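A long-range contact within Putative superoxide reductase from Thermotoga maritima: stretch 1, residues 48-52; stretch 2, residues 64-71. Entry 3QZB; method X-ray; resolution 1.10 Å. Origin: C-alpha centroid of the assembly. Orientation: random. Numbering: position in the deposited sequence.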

ATOM      1  N   VAL A  48       4.594 -11.200 -14.985  1.00  7.32           N
ATOM      2  CA  VAL A  48       3.152 -10.919 -15.067  1.00  6.33           C
ATOM      3  C   VAL A  48       2.463 -11.808 -14.048  1.00  6.60           C
ATOM      4  O   VAL A  48       2.743 -13.012 -13.939  1.00  8.72           O
ATOM      5  CB  VAL A  48       2.586 -11.187 -16.477  1.00  7.96           C
ATOM      6  CG1 VAL A  48       1.133 -10.688 -16.554  1.00  9.70           C
ATOM      7  CG2 VAL A  48       3.428 -10.511 -17.541  1.00 10.59           C
ATOM      8  N   VAL A  49       1.548 -11.214 -13.276  1.00  6.37           N
ATOM      9  CA  VAL A  49       0.717 -12.018 -12.360  1.00  5.49           C
ATOM     10  C   VAL A  49      -0.748 -11.626 -12.615  1.00  5.89           C
ATOM     11  O   VAL A  49      -1.073 -10.452 -12.704  1.00  6.42           O
ATOM     12  CB  VAL A  49       1.066 -11.810 -10.892  1.00  6.21           C
ATOM     13  CG1 VAL A  49       0.287 -12.787 -10.037  1.00  7.35           C
ATOM     14  CG2 VAL A  49       2.569 -11.939 -10.641  1.00  8.70           C
ATOM     15  N   THR A  50      -1.587 -12.652 -12.784  1.00  6.30           N
ATOM     16  CA  THR A  50      -3.001 -12.466 -13.132  1.00  6.60           C
ATOM     17  C   THR A  50      -3.875 -13.348 -12.269  1.00  7.05           C
ATOM     18  O   THR A  50      -3.633 -14.531 -12.132  1.00  8.90           O
ATOM     19  CB  THR A  50      -3.225 -12.854 -14.605  1.00  7.82           C
ATOM     20  OG1 THR A  50      -2.275 -12.167 -15.443  1.00 10.52           O
ATOM     21  CG2 THR A  50      -4.640 -12.539 -15.068  1.00 10.98           C
ATOM     22  N   VAL A  51      -4.906 -12.762 -11.673  1.00  6.69           N
ATOM     23  CA  VAL A  51      -5.981 -13.571 -11.025  1.00  6.31           C
ATOM     24  C   VAL A  51      -7.145 -13.582 -12.039  1.00  6.61           C
ATOM     25  O   VAL A  51      -7.470 -12.600 -12.646  1.00  7.67           O
ATOM     26  CB  VAL A  51      -6.400 -12.952  -9.682  1.00  7.07           C
ATOM     27  CG1 VAL A  51      -7.581 -13.709  -9.065  1.00  8.24           C
ATOM     28  CG2 VAL A  51      -5.208 -12.944  -8.703  1.00  9.40           C
ATOM     29  N   GLY A  52      -7.745 -14.755 -12.157  1.00 10.74           N
ATOM     30  CA  GLY A  52      -8.906 -14.932 -13.012  1.00 11.41           C
ATOM     31  C   GLY A  52      -8.401 -15.176 -14.384  1.00 14.17           C
ATOM     32  O   GLY A  52      -9.060 -14.797 -15.317  1.00 18.08           O
TER
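Stretch 2 (64-71) HIRWIKVF

When two β-strands pack mainly through their side chains, with no hydrogen bond between them, the contact tends to be built from alternate residues, and this pair from the putative superoxide reductase of Thermotoga maritima illustrates both the rule, in Val49 and Val51 and in Ile68 and Val70, and a break in it at Arg66. At its centre lies Ile68, which has the largest area covered by the opposing stretch. Its CG2 rests 3.7 Å from CG1 of Val49, while its CD1, extended by a chi1 in m and a chi2 in t, comes within 3.6 Å of the backbone O of Val49 and 4.1 Å of CG2 of Val51. One isoleucine thus touches both Val49 and Val51. To one side, CG2 of Val70 meets CG2 of Val49 at 3.9 Å; to the other, CG1 of Ile65 approaches CG1 of Val51 at 3.7 Å.

The pattern matches the course of the backbone. Residues 65-71 form a strand that runs roughly antiparallel to the strand containing Val49, with a crossing angle of 146° and a closest approach of 8.5 Å between axes. The CA atoms of Val49 and Ile68 are 7.5 Å apart and those of Val51 and Ile65 7.8 Å, spacings that leave room for a layer of side chains. Strict alternation would not place both Ile65 and Ile68 on the same face, but Arg66 interrupts the extended conformation with phi/psi of -83/-41, and both isoleucines direct their CA-to-CB bonds toward the valines. After Arg66, the CA-to-CB bonds of Trp67 and Lys69 point away, as that of Thr50 does on the first stretch.

The polar side chains lie outside this apolar layer. Arg66 does not reach the first stretch; its NE donates a hydrogen bond to NE2 of His64 at 3.0 Å, and its terminal nitrogens are bonded elsewhere in the structure. These polar side chains stay clear of the first stretch and form no bridge to it.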

ATOM      1  N   HIS A  64     -14.402  -8.302  -5.390  1.00  5.96           N
ATOM      2  CA  HIS A  64     -13.292  -7.989  -6.274  1.00  6.23           C
ATOM      3  C   HIS A  64     -11.983  -8.419  -5.676  1.00  5.06           C
ATOM      4  O   HIS A  64     -11.841  -8.537  -4.453  1.00  6.10           O
ATOM      5  CB  HIS A  64     -13.269  -6.462  -6.561  1.00  5.81           C
ATOM      6  CG  HIS A  64     -13.285  -5.615  -5.306  1.00  6.01           C
ATOM      7  ND1 HIS A  64     -14.433  -4.996  -4.866  1.00  6.96           N
ATOM      8  CD2 HIS A  64     -12.332  -5.305  -4.401  1.00  5.76           C
ATOM      9  CE1 HIS A  64     -14.153  -4.350  -3.745  1.00  7.21           C
ATOM     10  NE2 HIS A  64     -12.903  -4.551  -3.417  1.00  7.05           N
ATOM     11  N   ILE A  65     -11.011  -8.625  -6.545  1.00  5.15           N
ATOM     12  CA  ILE A  65      -9.609  -8.802  -6.098  1.00  5.53           C
ATOM     13  C   ILE A  65      -8.998  -7.460  -5.763  1.00  5.25           C
ATOM     14  O   ILE A  65      -9.022  -6.524  -6.533  1.00  5.87           O
ATOM     15  CB  ILE A  65      -8.806  -9.488  -7.212  1.00  5.48           C
ATOM     16  CG1 ILE A  65      -9.439 -10.821  -7.649  1.00  6.38           C
ATOM     17  CG2 ILE A  65      -7.328  -9.642  -6.782  1.00  6.57           C
ATOM     18  CD1 ILE A  65      -9.628 -11.802  -6.525  1.00  7.68           C
ATOM     19  N   ARG A  66      -8.478  -7.355  -4.548  1.00  5.11           N
ATOM     20  CA  ARG A  66      -7.898  -6.127  -4.025  1.00  5.01           C
ATOM     21  C   ARG A  66      -6.436  -5.901  -4.446  1.00  4.56           C
ATOM     22  O   ARG A  66      -6.056  -4.763  -4.694  1.00  5.08           O
ATOM     23  CB  ARG A  66      -7.940  -6.189  -2.496  1.00  5.15           C
ATOM     24  CG  ARG A  66      -9.334  -6.109  -1.870  1.00  5.35           C
ATOM     25  CD  ARG A  66      -9.822  -4.701  -1.798  1.00  5.76           C
ATOM     26  NE  ARG A  66     -11.080  -4.535  -1.078  1.00  6.26           N
ATOM     27  CZ  ARG A  66     -11.202  -4.578   0.226  1.00  6.66           C
ATOM     28  NH1 ARG A  66     -10.164  -4.769   1.009  1.00  7.59           N
ATOM     29  NH2 ARG A  66     -12.404  -4.406   0.794  1.00  7.36           N
ATOM     30  N   TRP A  67      -5.639  -6.956  -4.444  1.00  4.28           N
ATOM     31  CA  TRP A  67      -4.192  -6.828  -4.687  1.00  4.98           C
ATOM     32  C   TRP A  67      -3.564  -8.131  -5.023  1.00  4.58           C
ATOM     33  O   TRP A  67      -4.063  -9.204  -4.724  1.00  5.10           O
ATOM     34  CB  TRP A  67      -3.498  -6.084  -3.521  1.00  5.46           C
ATOM     35  CG  TRP A  67      -3.680  -6.620  -2.124  1.00  4.39           C
ATOM     36  CD1 TRP A  67      -4.451  -6.044  -1.158  1.00  5.06           C
ATOM     37  CD2 TRP A  67      -3.131  -7.822  -1.498  1.00  4.63           C
ATOM     38  NE1 TRP A  67      -4.349  -6.706   0.020  1.00  4.86           N
ATOM     39  CE2 TRP A  67      -3.551  -7.811  -0.145  1.00  4.88           C
ATOM     40  CE3 TRP A  67      -2.323  -8.871  -1.917  1.00  5.26           C
ATOM     41  CZ2 TRP A  67      -3.175  -8.791   0.769  1.00  6.03           C
ATOM     42  CZ3 TRP A  67      -1.957  -9.838  -1.021  1.00  5.60           C
ATOM     43  CH2 TRP A  67      -2.370  -9.788   0.309  1.00  5.80           C
ATOM     44  N   ILE A  68      -2.356  -7.989  -5.605  1.00  4.88           N
ATOM     45  CA  ILE A  68      -1.353  -9.031  -5.754  1.00  4.61           C
ATOM     46  C   ILE A  68      -0.073  -8.462  -5.132  1.00  4.50           C
ATOM     47  O   ILE A  68       0.232  -7.278  -5.358  1.00  5.83           O
ATOM     48  CB  ILE A  68      -1.117  -9.335  -7.230  1.00  5.56           C
ATOM     49  CG1 ILE A  68      -2.294 -10.116  -7.825  1.00  5.90           C
ATOM     50  CG2 ILE A  68       0.226 -10.088  -7.443  1.00  7.17           C
ATOM     51  CD1 ILE A  68      -2.356 -10.046  -9.342  1.00  7.09           C
ATOM     52  N   LYS A  69       0.652  -9.273  -4.367  1.00  5.41           N
ATOM     53  CA  LYS A  69       2.023  -8.932  -4.020  1.00  5.31           C
ATOM     54  C   LYS A  69       2.905 -10.035  -4.450  1.00  5.80           C
ATOM     55  O   LYS A  69       2.490 -11.189  -4.605  1.00  6.90           O
ATOM     56  CB  LYS A  69       2.185  -8.462  -2.566  1.00  6.83           C
ATOM     57  CG  LYS A  69       1.912  -9.488  -1.521  1.00  7.84           C
ATOM     58  CD  LYS A  69       2.239  -8.993  -0.108  1.00  6.89           C
ATOM     59  CE  LYS A  69       1.622  -7.676   0.324  1.00  6.05           C
ATOM     60  NZ  LYS A  69       0.124  -7.591   0.160  1.00  6.68           N
ATOM     61  N   VAL A  70       4.183  -9.703  -4.680  1.00  6.33           N
ATOM     62  CA  VAL A  70       5.172 -10.649  -5.154  1.00  6.44           C
ATOM     63  C   VAL A  70       6.346 -10.617  -4.177  1.00  5.54           C
ATOM     64  O   VAL A  70       6.773  -9.563  -3.747  1.00  5.67           O
ATOM     65  CB  VAL A  70       5.628 -10.308  -6.547  1.00  6.79           C
ATOM     66  CG1 VAL A  70       6.809 -11.211  -7.033  1.00  7.32           C
ATOM     67  CG2 VAL A  70       4.446 -10.380  -7.555  1.00  8.38           C
ATOM     68  N   PHE A  71       6.814 -11.801  -3.818  1.00  5.82           N
ATOM     69  CA  PHE A  71       8.015 -11.991  -3.029  1.00  5.96           C
ATOM     70  C   PHE A  71       9.061 -12.733  -3.882  1.00  6.43           C
ATOM     71  O   PHE A  71       8.718 -13.548  -4.738  1.00  7.38           O
ATOM     72  CB  PHE A  71       7.738 -12.803  -1.762  1.00  6.96           C
ATOM     73  CG  PHE A  71       6.879 -12.043  -0.756  1.00  6.35           C
ATOM     74  CD1 PHE A  71       7.467 -11.226   0.201  1.00  6.60           C
ATOM     75  CD2 PHE A  71       5.496 -12.197  -0.754  1.00  7.88           C
ATOM     76  CE1 PHE A  71       6.711 -10.530   1.088  1.00  7.40           C
ATOM     77  CE2 PHE A  71       4.696 -11.505   0.177  1.00  7.36           C
ATOM     78  CZ  PHE A  71       5.317 -10.696   1.103  1.00  7.50           C
TER